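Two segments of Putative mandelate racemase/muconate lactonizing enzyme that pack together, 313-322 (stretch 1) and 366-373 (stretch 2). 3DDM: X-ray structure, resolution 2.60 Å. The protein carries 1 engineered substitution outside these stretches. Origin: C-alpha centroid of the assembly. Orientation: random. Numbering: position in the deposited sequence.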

# COMPACT_ATOMS: atom_id res chain seq x y z
N GLY A 313 21.53 10.35 0.15
CA GLY A 313 22.44 10.52 1.26
C GLY A 313 21.89 10.67 2.67
O GLY A 313 22.44 10.10 3.62
N ILE A 314 20.81 11.44 2.82
CA ILE A 314 20.23 11.65 4.15
C ILE A 314 19.89 10.33 4.83
O ILE A 314 20.25 10.10 5.99
CB ILE A 314 18.97 12.53 4.06
CG1 ILE A 314 19.35 13.91 3.51
CG2 ILE A 314 18.33 12.70 5.43
CD1 ILE A 314 20.32 14.68 4.39
N GLY A 315 19.19 9.46 4.11
CA GLY A 315 18.80 8.18 4.67
C GLY A 315 20.00 7.33 4.99
O GLY A 315 20.01 6.61 5.98
N LEU A 316 21.02 7.40 4.14
CA LEU A 316 22.24 6.63 4.35
C LEU A 316 22.95 7.10 5.62
O LEU A 316 23.40 6.28 6.42
CB LEU A 316 23.19 6.75 3.15
CG LEU A 316 24.48 5.94 3.34
CD1 LEU A 316 24.13 4.48 3.56
CD2 LEU A 316 25.38 6.10 2.12
N GLN A 317 23.07 8.42 5.79
CA GLN A 317 23.72 8.98 6.97
C GLN A 317 22.93 8.54 8.20
O GLN A 317 23.52 8.17 9.22
CB GLN A 317 23.79 10.51 6.88
CG GLN A 317 24.79 11.07 5.83
CD GLN A 317 26.24 11.17 6.34
OE1 GLN A 317 27.19 10.87 5.61
NE2 GLN A 317 26.40 11.62 7.58
N ALA A 318 21.60 8.57 8.10
CA ALA A 318 20.75 8.17 9.21
C ALA A 318 21.03 6.73 9.62
O ALA A 318 21.02 6.39 10.80
CB ALA A 318 19.28 8.32 8.83
N SER A 319 21.28 5.87 8.63
CA SER A 319 21.58 4.47 8.89
C SER A 319 22.95 4.28 9.51
O SER A 319 23.13 3.42 10.38
CB SER A 319 21.49 3.66 7.59
OG SER A 319 20.20 3.79 7.03
N ALA A 320 23.92 5.07 9.07
CA ALA A 320 25.27 4.98 9.61
C ALA A 320 25.23 5.32 11.11
O ALA A 320 25.89 4.67 11.93
CB ALA A 320 26.20 5.93 8.88
N HIS A 321 24.44 6.32 11.46
CA HIS A 321 24.34 6.69 12.86
C HIS A 321 23.72 5.60 13.71
O HIS A 321 24.20 5.32 14.81
CB HIS A 321 23.56 7.98 12.99
CG HIS A 321 24.38 9.19 12.66
ND1 HIS A 321 25.20 9.79 13.59
CD2 HIS A 321 24.59 9.83 11.49
CE1 HIS A 321 25.88 10.77 13.00
NE2 HIS A 321 25.52 10.81 11.73
N LEU A 322 22.66 4.98 13.21
CA LEU A 322 22.02 3.92 13.97
C LEU A 322 23.00 2.77 14.18
O LEU A 322 23.14 2.28 15.29
CB LEU A 322 20.75 3.43 13.27
CG LEU A 322 20.00 2.36 14.08
CD1 LEU A 322 19.93 2.76 15.54
CD2 LEU A 322 18.62 2.18 13.52
N PRO A 366 26.73 17.61 14.74
CA PRO A 366 25.37 17.43 15.27
C PRO A 366 24.40 16.72 14.32
O PRO A 366 24.50 16.86 13.10
CB PRO A 366 24.93 18.86 15.59
CG PRO A 366 25.62 19.65 14.51
CD PRO A 366 27.01 19.04 14.50
N GLY A 367 23.48 15.95 14.90
CA GLY A 367 22.48 15.23 14.13
C GLY A 367 23.00 14.22 13.11
O GLY A 367 23.84 13.36 13.41
N LEU A 368 22.48 14.33 11.89
CA LEU A 368 22.87 13.46 10.79
C LEU A 368 24.27 13.79 10.31
O LEU A 368 24.91 12.98 9.65
CB LEU A 368 21.89 13.62 9.64
CG LEU A 368 20.49 13.09 9.88
CD1 LEU A 368 19.55 13.66 8.84
CD2 LEU A 368 20.50 11.58 9.83
N GLY A 369 24.74 14.99 10.66
CA GLY A 369 26.06 15.41 10.23
C GLY A 369 26.02 16.08 8.87
O GLY A 369 27.06 16.32 8.25
N VAL A 370 24.82 16.38 8.38
CA VAL A 370 24.67 17.02 7.09
C VAL A 370 23.37 17.79 6.96
O VAL A 370 22.36 17.44 7.58
CB VAL A 370 24.71 15.98 5.95
CG1 VAL A 370 23.53 15.04 6.09
CG2 VAL A 370 24.68 16.67 4.61
N THR A 371 23.39 18.84 6.15
CA THR A 371 22.21 19.65 5.89
C THR A 371 22.13 19.74 4.37
O THR A 371 23.06 20.19 3.71
CB THR A 371 22.33 21.08 6.45
OG1 THR A 371 22.45 21.02 7.88
CG2 THR A 371 21.10 21.88 6.10
N PRO A 372 21.01 19.30 3.80
CA PRO A 372 20.93 19.38 2.34
C PRO A 372 20.93 20.80 1.79
O PRO A 372 20.53 21.75 2.46
CB PRO A 372 19.64 18.64 2.03
CG PRO A 372 18.81 18.91 3.25
CD PRO A 372 19.79 18.72 4.37
N ASP A 373 21.38 20.94 0.55
CA ASP A 373 21.38 22.22 -0.14
C ASP A 373 20.36 22.04 -1.27
O ASP A 373 20.71 21.72 -2.40
CB ASP A 373 22.77 22.50 -0.74
CG ASP A 373 22.86 23.88 -1.38
OD1 ASP A 373 21.81 24.54 -1.55
OD2 ASP A 373 23.99 24.29 -1.72

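How does stretch 2 begin its approach to the helix? It enters through a type II' beta turn from Pro366 to Gly369, closed by a hydrogen bond from Gly369 N to Pro366 O at 3.1 Å. Pro366 itself makes no contact, its CA-to-CB bond pointing away. Gly367 takes a positive phi, which favours glycine, and its carbonyl lies over one face of the His321 ring, with Gly367 O 3.3 Å from His321 CE1. That is a contact without a hydrogen bond.

What makes Leu368 the centre of the contact? It loses more surface to the other stretch than any other residue here, and it engages the helix through both backbone and side chain. Its carbonyl accepts two hydrogen bonds from residues one helical turn apart: Gln317 NE2 lies 2.9 Å from Leu368 O, while His321 NE2, at 3.1 Å from Leu368 O, makes a weak bond with an angle of 134°. The side chain starts sideways, but its end comes nearer. Leu368 CD2 rests 3.5 Å from Ala318 CA and 3.6 Å from Ala318 CB, so the leucine packs against the helix backbone as well as the alanine methyl, and Leu368 CD1 meets Ile314 CG2 at 3.7 Å.

Why does glycine suit position 369? At the backbone angles of Gly369, phi 88° and psi 11°, a CB would be jammed against the carbonyl O of Leu368. Such an atom would also point toward the helix, 3.7 Å from Gln317 NE2.

How does the contact finish? Val370 turns toward the helix and places CG1 3.7 Å from Ile314 CD1, adding an apolar contact beside the polar one at Leu368 O. Thr371 points away, and Pro372 points back toward the helix, its CD 4.1 Å from Ile314 CD1. Ile314 thus touches Leu368, Val370 and Pro372. Asp373 is beyond reach of stretch 1 and instead caps the helix that follows.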